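Local coordinates for flap endonuclease 1 (Methanocaldococcus jannaschii, PDB 1A76), which cuts 5' flaps from branched DNA in replication and repair as a structure-specific, magnesium-dependent endonuclease and 5'-3' exonuclease, at residues Pro75-Asp80 and Met142-Val147; Val170-Asp175 and Asn187-Lys192; Pro182-Asn187 and Glu196-Asn201. All coordinates share one frame; numbering follows the deposited sequence.

Contact 1: residues Pro75-Asp80 and Met142-Val147; sequences PIWVFD and MGIPYV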
loop_
_atom_site.group_PDB
_atom_site.type_symbol
_atom_site.label_atom_id
_atom_site.label_comp_id
_atom_site.label_asym_id
_atom_site.label_seq_id
_atom_site.Cartn_x
_atom_site.Cartn_y
_atom_site.Cartn_z
ATOM N N PRO A 75 4.662 -13.635 2.708
ATOM C CA PRO A 75 4.174 -12.274 2.892
ATOM C C PRO A 75 3.417 -12.019 4.192
ATOM O O PRO A 75 2.840 -12.928 4.812
ATOM C CB PRO A 75 3.265 -12.084 1.685
ATOM C CG PRO A 75 2.647 -13.484 1.495
ATOM C CD PRO A 75 3.606 -14.493 2.137
ATOM N N ILE A 76 3.451 -10.763 4.608
ATOM C CA ILE A 76 2.712 -10.327 5.769
ATOM C C ILE A 76 1.999 -9.098 5.214
ATOM O O ILE A 76 2.634 -8.206 4.644
ATOM C CB ILE A 76 3.633 -9.957 6.966
ATOM C CG1 ILE A 76 2.773 -9.404 8.104
ATOM C CG2 ILE A 76 4.705 -8.957 6.533
ATOM C CD1 ILE A 76 3.223 -9.825 9.491
ATOM N N TRP A 77 0.677 -9.075 5.348
ATOM C CA TRP A 77 -0.121 -7.975 4.835
ATOM C C TRP A 77 -0.201 -6.817 5.824
ATOM O O TRP A 77 -0.427 -7.009 7.021
ATOM C CB TRP A 77 -1.529 -8.480 4.489
ATOM C CG TRP A 77 -1.562 -9.274 3.223
ATOM C CD1 TRP A 77 -1.059 -10.533 3.025
ATOM C CD2 TRP A 77 -2.100 -8.855 1.963
ATOM N NE1 TRP A 77 -1.253 -10.916 1.723
ATOM C CE2 TRP A 77 -1.890 -9.908 1.048
ATOM C CE3 TRP A 77 -2.741 -7.688 1.518
ATOM C CZ2 TRP A 77 -2.298 -9.834 -0.293
ATOM C CZ3 TRP A 77 -3.144 -7.611 0.189
ATOM C CH2 TRP A 77 -2.923 -8.681 -0.702
ATOM N N VAL A 78 -0.008 -5.608 5.316
ATOM C CA VAL A 78 -0.062 -4.424 6.155
ATOM C C VAL A 78 -1.182 -3.498 5.713
ATOM O O VAL A 78 -1.208 -3.011 4.575
ATOM C CB VAL A 78 1.272 -3.656 6.122
ATOM C CG1 VAL A 78 1.273 -2.588 7.185
ATOM C CG2 VAL A 78 2.422 -4.603 6.355
ATOM N N PHE A 79 -2.111 -3.248 6.631
ATOM C CA PHE A 79 -3.237 -2.389 6.337
ATOM C C PHE A 79 -3.102 -1.036 7.016
ATOM O O PHE A 79 -2.295 -0.872 7.929
ATOM C CB PHE A 79 -4.526 -3.105 6.726
ATOM C CG PHE A 79 -4.814 -4.312 5.871
ATOM C CD1 PHE A 79 -5.482 -4.176 4.650
ATOM C CD2 PHE A 79 -4.394 -5.581 6.270
ATOM C CE1 PHE A 79 -5.728 -5.285 3.837
ATOM C CE2 PHE A 79 -4.632 -6.699 5.469
ATOM C CZ PHE A 79 -5.299 -6.554 4.250
ATOM N N ASP A 80 -3.875 -0.066 6.539
ATOM C CA ASP A 80 -3.832 1.296 7.064
ATOM C C ASP A 80 -4.517 1.434 8.414
ATOM O O ASP A 80 -4.134 2.272 9.235
ATOM C CB ASP A 80 -4.520 2.268 6.092
ATOM C CG ASP A 80 -3.648 2.647 4.909
ATOM O OD1 ASP A 80 -2.442 2.366 4.933
ATOM O OD2 ASP A 80 -4.172 3.233 3.945
ATOM N N MET A 142 -7.182 -17.761 5.608
ATOM C CA MET A 142 -6.058 -18.327 4.882
ATOM C C MET A 142 -4.841 -18.594 5.763
ATOM O O MET A 142 -3.875 -19.210 5.314
ATOM C CB MET A 142 -5.661 -17.402 3.731
ATOM C CG MET A 142 -6.694 -17.294 2.626
ATOM S SD MET A 142 -6.178 -16.041 1.445
ATOM C CE MET A 142 -4.668 -16.740 0.818
ATOM N N GLY A 143 -4.900 -18.137 7.009
ATOM C CA GLY A 143 -3.806 -18.330 7.949
ATOM C C GLY A 143 -2.643 -17.406 7.672
ATOM O O GLY A 143 -1.520 -17.636 8.156
ATOM N N ILE A 144 -2.910 -16.376 6.871
ATOM C CA ILE A 144 -1.894 -15.394 6.476
ATOM C C ILE A 144 -1.957 -14.195 7.428
ATOM O O ILE A 144 -2.995 -13.548 7.558
ATOM C CB ILE A 144 -2.132 -14.870 5.035
ATOM C CG1 ILE A 144 -2.317 -16.041 4.050
ATOM C CG2 ILE A 144 -0.981 -13.948 4.631
ATOM C CD1 ILE A 144 -1.171 -17.045 4.033
ATOM N N PRO A 145 -0.824 -13.847 8.049
ATOM C CA PRO A 145 -0.781 -12.723 8.988
ATOM C C PRO A 145 -0.862 -11.328 8.385
ATOM O O PRO A 145 -0.339 -11.070 7.296
ATOM C CB PRO A 145 0.534 -12.941 9.726
ATOM C CG PRO A 145 1.409 -13.586 8.693
ATOM C CD PRO A 145 0.502 -14.471 7.886
ATOM N N TYR A 146 -1.527 -10.433 9.105
ATOM C CA TYR A 146 -1.648 -9.052 8.679
ATOM C C TYR A 146 -1.461 -8.129 9.865
ATOM O O TYR A 146 -1.569 -8.551 11.011
ATOM C CB TYR A 146 -3.005 -8.779 8.000
ATOM C CG TYR A 146 -4.251 -8.845 8.873
ATOM C CD1 TYR A 146 -4.636 -7.765 9.679
ATOM C CD2 TYR A 146 -5.085 -9.966 8.836
ATOM C CE1 TYR A 146 -5.828 -7.802 10.424
ATOM C CE2 TYR A 146 -6.271 -10.011 9.571
ATOM C CZ TYR A 146 -6.636 -8.932 10.358
ATOM O OH TYR A 146 -7.813 -8.993 11.069
ATOM N N VAL A 147 -1.139 -6.875 9.579
ATOM C CA VAL A 147 -0.954 -5.868 10.606
ATOM C C VAL A 147 -1.849 -4.699 10.265
ATOM O O VAL A 147 -2.060 -4.387 9.098
ATOM C CB VAL A 147 0.491 -5.306 10.651
ATOM C CG1 VAL A 147 0.806 -4.800 12.072
ATOM C CG2 VAL A 147 1.483 -6.337 10.203
#

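Contact 2: residues Val170-Asp175 and Asn187-Lys192; sequences VSQDYD and NLTTTK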
loop_
_atom_site.group_PDB
_atom_site.type_symbol
_atom_site.label_atom_id
_atom_site.label_comp_id
_atom_site.label_asym_id
_atom_site.label_seq_id
_atom_site.Cartn_x
_atom_site.Cartn_y
_atom_site.Cartn_z
ATOM N N VAL A 170 6.370 -4.699 -0.621
ATOM C CA VAL A 170 5.774 -4.958 -1.919
ATOM C C VAL A 170 4.736 -3.863 -2.178
ATOM O O VAL A 170 3.838 -3.632 -1.366
ATOM C CB VAL A 170 5.115 -6.344 -1.954
ATOM C CG1 VAL A 170 4.258 -6.490 -3.211
ATOM C CG2 VAL A 170 6.189 -7.418 -1.907
ATOM N N SER A 171 4.889 -3.166 -3.299
ATOM C CA SER A 171 3.979 -2.091 -3.656
ATOM C C SER A 171 4.243 -1.615 -5.088
ATOM O O SER A 171 5.293 -1.900 -5.650
ATOM C CB SER A 171 4.160 -0.915 -2.691
ATOM O OG SER A 171 3.338 0.178 -3.079
ATOM N N GLN A 172 3.284 -0.904 -5.675
ATOM C CA GLN A 172 3.452 -0.382 -7.029
ATOM C C GLN A 172 4.016 1.037 -6.966
ATOM O O GLN A 172 4.479 1.589 -7.974
ATOM C CB GLN A 172 2.112 -0.369 -7.763
ATOM C CG GLN A 172 1.607 -1.751 -8.120
ATOM C CD GLN A 172 2.587 -2.501 -8.985
ATOM O OE1 GLN A 172 2.788 -2.158 -10.148
ATOM N NE2 GLN A 172 3.213 -3.517 -8.423
ATOM N N ASP A 173 3.972 1.613 -5.768
ATOM C CA ASP A 173 4.459 2.967 -5.524
ATOM C C ASP A 173 5.903 2.959 -5.025
ATOM O O ASP A 173 6.385 1.968 -4.468
ATOM C CB ASP A 173 3.576 3.661 -4.482
ATOM C CG ASP A 173 2.217 4.047 -5.029
ATOM O OD1 ASP A 173 1.981 3.885 -6.245
ATOM O OD2 ASP A 173 1.380 4.517 -4.237
ATOM N N TYR A 174 6.585 4.082 -5.215
ATOM C CA TYR A 174 7.974 4.219 -4.794
ATOM C C TYR A 174 8.076 4.879 -3.411
ATOM O O TYR A 174 9.129 4.871 -2.785
ATOM C CB TYR A 174 8.750 5.054 -5.823
ATOM C CG TYR A 174 8.949 4.377 -7.160
ATOM C CD1 TYR A 174 9.972 3.449 -7.349
ATOM C CD2 TYR A 174 8.115 4.664 -8.244
ATOM C CE1 TYR A 174 10.155 2.822 -8.587
ATOM C CE2 TYR A 174 8.298 4.037 -9.484
ATOM C CZ TYR A 174 9.313 3.126 -9.643
ATOM O OH TYR A 174 9.498 2.509 -10.863
ATOM N N ASP A 175 6.963 5.427 -2.943
ATOM C CA ASP A 175 6.877 6.116 -1.661
ATOM C C ASP A 175 7.493 5.442 -0.427
ATOM O O ASP A 175 7.928 6.128 0.490
ATOM C CB ASP A 175 5.415 6.452 -1.377
ATOM C CG ASP A 175 4.781 7.264 -2.490
ATOM O OD1 ASP A 175 4.646 6.722 -3.608
ATOM O OD2 ASP A 175 4.419 8.438 -2.251
ATOM N N ASN A 187 5.569 -4.734 -9.216
ATOM C CA ASN A 187 5.057 -5.710 -10.181
ATOM C C ASN A 187 4.912 -7.151 -9.734
ATOM O O ASN A 187 5.215 -8.076 -10.496
ATOM C CB ASN A 187 5.877 -5.670 -11.464
ATOM C CG ASN A 187 5.892 -4.299 -12.072
ATOM O OD1 ASN A 187 4.909 -3.573 -11.980
ATOM N ND2 ASN A 187 7.007 -3.925 -12.677
ATOM N N LEU A 188 4.456 -7.342 -8.501
ATOM C CA LEU A 188 4.191 -8.682 -7.994
ATOM C C LEU A 188 2.664 -8.774 -7.915
ATOM O O LEU A 188 2.087 -9.810 -8.239
ATOM C CB LEU A 188 4.817 -8.907 -6.606
ATOM C CG LEU A 188 6.326 -9.169 -6.539
ATOM C CD1 LEU A 188 6.745 -9.450 -5.094
ATOM C CD2 LEU A 188 6.701 -10.365 -7.432
ATOM N N THR A 189 2.015 -7.676 -7.515
ATOM C CA THR A 189 0.550 -7.640 -7.408
ATOM C C THR A 189 -0.123 -7.512 -8.782
ATOM O O THR A 189 -1.329 -7.735 -8.929
ATOM C CB THR A 189 0.069 -6.486 -6.495
ATOM O OG1 THR A 189 0.635 -5.243 -6.927
ATOM C CG2 THR A 189 0.474 -6.750 -5.058
ATOM N N THR A 190 0.678 -7.137 -9.770
ATOM C CA THR A 190 0.262 -7.008 -11.164
ATOM C C THR A 190 1.533 -7.414 -11.888
ATOM O O THR A 190 2.597 -6.840 -11.651
ATOM C CB THR A 190 -0.080 -5.569 -11.574
ATOM O OG1 THR A 190 0.483 -4.639 -10.638
ATOM C CG2 THR A 190 -1.570 -5.400 -11.646
ATOM N N THR A 191 1.423 -8.391 -12.774
ATOM C CA THR A 191 2.590 -8.899 -13.454
ATOM C C THR A 191 2.751 -8.546 -14.930
ATOM O O THR A 191 3.465 -9.245 -15.662
ATOM C CB THR A 191 2.617 -10.411 -13.292
ATOM O OG1 THR A 191 1.448 -10.960 -13.894
ATOM C CG2 THR A 191 2.612 -10.782 -11.816
ATOM N N LYS A 192 2.102 -7.467 -15.367
ATOM C CA LYS A 192 2.206 -7.038 -16.758
ATOM C C LYS A 192 3.681 -6.916 -17.124
ATOM O O LYS A 192 4.105 -7.313 -18.212
ATOM C CB LYS A 192 1.520 -5.687 -16.954
ATOM C CG LYS A 192 1.783 -5.051 -18.307
ATOM C CD LYS A 192 0.744 -5.488 -19.329
ATOM C CE LYS A 192 0.399 -4.357 -20.283
ATOM N NZ LYS A 192 -1.070 -4.199 -20.417
#

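Contact 3: residues Pro182-Asn187 and Glu196-Asn201; sequences PRVVRN and ELIELN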
loop_
_atom_site.group_PDB
_atom_site.type_symbol
_atom_site.label_atom_id
_atom_site.label_comp_id
_atom_site.label_asym_id
_atom_site.label_seq_id
_atom_site.Cartn_x
_atom_site.Cartn_y
_atom_site.Cartn_z
ATOM N N PRO A 182 14.492 -0.045 2.992
ATOM C CA PRO A 182 15.738 -0.372 2.284
ATOM C C PRO A 182 15.489 -0.935 0.891
ATOM O O PRO A 182 16.272 -0.715 -0.028
ATOM C CB PRO A 182 16.431 -1.387 3.201
ATOM C CG PRO A 182 15.641 -1.393 4.471
ATOM C CD PRO A 182 14.263 -0.944 4.135
ATOM N N ARG A 183 14.384 -1.644 0.731
ATOM C CA ARG A 183 14.067 -2.229 -0.561
ATOM C C ARG A 183 12.577 -2.218 -0.839
ATOM O O ARG A 183 11.769 -2.430 0.058
ATOM C CB ARG A 183 14.543 -3.677 -0.613
ATOM C CG ARG A 183 15.988 -3.884 -0.978
ATOM C CD ARG A 183 16.361 -5.352 -0.791
ATOM N NE ARG A 183 17.610 -5.463 -0.051
ATOM C CZ ARG A 183 17.698 -5.535 1.274
ATOM N NH1 ARG A 183 16.607 -5.526 2.025
ATOM N NH2 ARG A 183 18.887 -5.632 1.846
ATOM N N VAL A 184 12.233 -1.995 -2.103
ATOM C CA VAL A 184 10.853 -2.003 -2.560
ATOM C C VAL A 184 10.845 -2.921 -3.782
ATOM O O VAL A 184 11.793 -2.921 -4.570
ATOM C CB VAL A 184 10.368 -0.589 -2.999
ATOM C CG1 VAL A 184 9.070 -0.709 -3.800
ATOM C CG2 VAL A 184 10.159 0.293 -1.770
ATOM N N VAL A 185 9.804 -3.736 -3.915
ATOM C CA VAL A 185 9.696 -4.604 -5.082
ATOM C C VAL A 185 8.331 -4.358 -5.704
ATOM O O VAL A 185 7.306 -4.517 -5.042
ATOM C CB VAL A 185 9.819 -6.087 -4.724
ATOM C CG1 VAL A 185 9.721 -6.919 -6.006
ATOM C CG2 VAL A 185 11.132 -6.357 -4.005
ATOM N N ARG A 186 8.336 -3.943 -6.967
ATOM C CA ARG A 186 7.116 -3.654 -7.707
ATOM C C ARG A 186 6.797 -4.769 -8.696
ATOM O O ARG A 186 7.636 -5.640 -8.956
ATOM C CB ARG A 186 7.264 -2.337 -8.457
ATOM C CG ARG A 186 7.747 -1.173 -7.584
ATOM C CD ARG A 186 7.386 0.138 -8.255
ATOM N NE ARG A 186 7.694 0.031 -9.669
ATOM C CZ ARG A 186 6.834 0.197 -10.666
ATOM N NH1 ARG A 186 5.570 0.492 -10.435
ATOM N NH2 ARG A 186 7.257 0.026 -11.908
ATOM N N ASN A 187 5.569 -4.734 -9.216
ATOM C CA ASN A 187 5.057 -5.710 -10.181
ATOM C C ASN A 187 4.912 -7.151 -9.734
ATOM O O ASN A 187 5.215 -8.076 -10.496
ATOM C CB ASN A 187 5.877 -5.670 -11.464
ATOM C CG ASN A 187 5.892 -4.299 -12.072
ATOM O OD1 ASN A 187 4.909 -3.573 -11.980
ATOM N ND2 ASN A 187 7.007 -3.925 -12.677
ATOM N N GLU A 196 10.271 -5.652 -10.199
ATOM C CA GLU A 196 11.293 -4.619 -10.191
ATOM C C GLU A 196 11.744 -4.290 -8.767
ATOM O O GLU A 196 10.928 -3.969 -7.891
ATOM C CB GLU A 196 10.762 -3.355 -10.865
ATOM C CG GLU A 196 11.539 -2.078 -10.517
ATOM C CD GLU A 196 11.019 -0.863 -11.272
ATOM O OE1 GLU A 196 11.075 -0.876 -12.514
ATOM O OE2 GLU A 196 10.549 0.100 -10.628
ATOM N N LEU A 197 13.047 -4.369 -8.548
ATOM C CA LEU A 197 13.600 -4.078 -7.239
ATOM C C LEU A 197 14.280 -2.714 -7.210
ATOM O O LEU A 197 15.035 -2.354 -8.124
ATOM C CB LEU A 197 14.611 -5.163 -6.842
ATOM C CG LEU A 197 15.412 -4.902 -5.561
ATOM C CD1 LEU A 197 14.518 -5.097 -4.354
ATOM C CD2 LEU A 197 16.611 -5.827 -5.507
ATOM N N ILE A 198 13.987 -1.959 -6.156
ATOM C CA ILE A 198 14.591 -0.647 -5.944
ATOM C C ILE A 198 15.282 -0.725 -4.586
ATOM O O ILE A 198 14.637 -0.990 -3.568
ATOM C CB ILE A 198 13.544 0.507 -5.893
ATOM C CG1 ILE A 198 12.762 0.595 -7.207
ATOM C CG2 ILE A 198 14.266 1.846 -5.659
ATOM C CD1 ILE A 198 11.351 0.051 -7.134
ATOM N N GLU A 199 16.598 -0.534 -4.577
ATOM C CA GLU A 199 17.366 -0.550 -3.331
ATOM C C GLU A 199 17.688 0.888 -2.971
ATOM O O GLU A 199 18.397 1.560 -3.714
ATOM C CB GLU A 199 18.679 -1.336 -3.492
ATOM C CG GLU A 199 19.210 -1.892 -2.173
ATOM C CD GLU A 199 20.700 -2.211 -2.198
ATOM O OE1 GLU A 199 21.219 -2.555 -3.281
ATOM O OE2 GLU A 199 21.349 -2.122 -1.128
ATOM N N LEU A 200 17.175 1.348 -1.835
ATOM C CA LEU A 200 17.386 2.729 -1.379
ATOM C C LEU A 200 18.863 3.144 -1.348
ATOM O O LEU A 200 19.217 4.228 -1.810
ATOM C CB LEU A 200 16.753 2.933 0.001
ATOM C CG LEU A 200 16.750 4.349 0.622
ATOM C CD1 LEU A 200 15.956 5.335 -0.255
ATOM C CD2 LEU A 200 16.142 4.295 2.026
ATOM N N ASN A 201 19.719 2.282 -0.808
ATOM C CA ASN A 201 21.142 2.580 -0.751
ATOM C C ASN A 201 21.681 2.858 -2.145
ATOM O O ASN A 201 22.476 3.769 -2.330
ATOM C CB ASN A 201 21.926 1.422 -0.131
ATOM C CG ASN A 201 23.326 1.834 0.283
ATOM O OD1 ASN A 201 23.498 2.719 1.120
ATOM N ND2 ASN A 201 24.331 1.201 -0.305
HETATM O O HOH W 1 19.077 -0.002 0.557
#

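Contact 1: residues Pro75-Asp80 and Met142-Val147
Trp77 pairs with Tyr146, and Val78 with Val147, across two parallel strands of the central sheet of this PIN-like nuclease fold: strand 74-79 of the N-domain and strand 146-148 of the I-domain. Three backbone hydrogen bonds join them. Trp77 N donates to Pro145 O (3.0 Å), Val147 N to Trp77 O (2.7 Å), and Phe79 N to Val147 O (2.7 Å). Pro145 lacks an N-H but suits its place, because only its carbonyl is asked for.

On the face that carries Trp77 and Tyr146, the CB atoms of these two residues touch at 3.8 Å. The Trp77 indole meets Ile144 CG2 with its CD1 at 3.8 Å. Phe79 turns the edge of its ring to the Tyr146 ring in an offset edge-to-face pair, with planes at 89° and Phe79 CE2 3.7 Å from Tyr146 CB. Tyr146 CG sits between its own backbone N and carbonyl carbon (chi1 68°), which leads the phenol away from strand 74-79. On the reverse face, which carries Val78 and Val147, Ile76 CG1 packs against Val147 CG2 at 3.9 Å.

Farther out, Ile76 and Val78 turn their backbone polar groups to strand 23-27. Helix 129-142 backs the aromatic face, its Leu139 touching Trp77, Phe79 and Ile144. That helix closes in a Schellman motif at Gly143, whose positive phi suits glycine and directs the chain into the edge strand. Asp80, a predicted magnesium ligand, follows directly on strand 74-79, and its OD1 is hydrogen-bonded to Gly153 N. Trp77 NE1 makes a weak hydrogen bond with Thr65 OG1.

Contact 2: residues Val170-Asp175 and Asn187-Lys192
Asn187, where the chain leaves strand 183-186, receives the side-chain amide of Gln172: the Asn187 backbone N lies 3.7 Å from Gln172 CD. The Gln172 chain bends at its second torsion (chi2 -58°), which brings its end back to the turn. Asn187 has positive phi and psi, a left-handed conformation that asparagine tolerates better than most residues. Its side chain crosses that of Gln172 at about a right angle, with the amide planes 42° apart, and its ND2 is taken up by Met194 O.

Leu188 supplies the apolar half of the contact. Its CD1 meets Val170 CG2 at 3.8 Å, the two side chains crossing nearly perpendicularly at the end of strand 168-170, with Phe16 and Leu19 on Leu188 as well. Thr189 serves both halves: its methyl CG2 approaches Val170 CG1 at 4.2 Å, whereas its OG1 is 3.8 Å from Gln172 CG. At Thr190, OG1 comes to 3.4 Å from Gln172 CD, and the residue also leans on Gln34 and Ser38 of helix 28-38.

The turn that Gln172 belongs to is itself braced. Ser171 OG accepts from Asp173 N (3.1 Å, 162°) in an ST turn, and Gln172 N is bonded to Asn30 OD1. Asp173 and Asp175, predicted ligands of the second magnesium ion, follow in the same loop. The Gln172 amide is probably turned over in the model, and turned back it may hydrogen-bond to Asn187 and to the hydroxyls of Thr189 and Thr190. The contact therefore has an apolar part beside Val170 and a polar part around Gln172, and joins the loop of the predicted metal ligands to the loop between the hairpin strands.

Contact 3: residues Pro182-Asn187 and Glu196-Asn201
Val184 and Ile198, like Arg186 and Glu196, are hydrogen-bonded pairs of an antiparallel beta hairpin whose strands, 183-186 and 196-199, run at 163° to each other. Two bonds close each pair. The Val184 pair has Val184 N to Ile198 O at 3.0 Å and Ile198 N to Val184 O at 2.9 Å, and reciprocal bonds link Arg186 with Glu196. Past the strand, Leu200 N donates to Pro182 O (2.9 Å). A water donates to the same oxygen and accepts from Asn201 N (2.7 Å), so Pro182 O is gripped twice.

The salt bridge across the contact is that of Arg186 with Glu196. Glu196 has CG anti to its backbone N (chi1 161°) and an extended chain, which carries OE2 alongside Arg186; Arg186 NE, with the partner near its guanidinium plane, donates to Glu196 OE2 at 3.0 Å. The oxygen is met well above its carboxylate plane (59°). Lys11 NZ makes a second salt bridge to it and Tyr174 OH a hydrogen bond, neighbours that would stabilise its charge. Arg186 NH1 turns to Gln172 O.

Arg183 gives its NH1 to Trp167 O and forms a cation-pi contact with Trp167; its aliphatic stem runs alongside that of Glu199, CG to CG at 4.0 Å. Glu199 occupies the N-cap position of helix 200-207.

Apolar packing divides by face. On that of Arg183, Val185, Leu197 and Glu199, Leu197 CD1 reaches Val185 CG2 at 3.6 Å; on that of Val184, Arg186, Glu196 and Ile198, Ile198 CD1 lies against Arg186 CG at 3.8 Å.

Strand 183-186 pairs on its other edge with strand 168-170 and strand 196-199 with strand 12-13, while Pro182 rests on helix 153-162 and Leu200 begins helix 200-207.

Overall arrangement
Contacts 1 and 3 lie on one mixed sheet, while contact 2 joins two loops at the ends of its strands 168-170 and 183-186. Contact 1 lies at the margin formed by strand 146-148, contact 3 toward the other, their centres about 20 Å apart. The centres of contacts 1 and 2 are about 17 Å apart, without touch; contacts 2 and 3 share Asn187, with centres about 10 Å apart. Asp27, a predicted magnesium ligand, has its side chain about 6 Å from those of both Val78 and Val170, and the Arg186 side chain is about 6 Å from that of Asp173, a predicted ligand of the second magnesium ion. A bound manganese ion lies about 9 Å from the Val78 side chain.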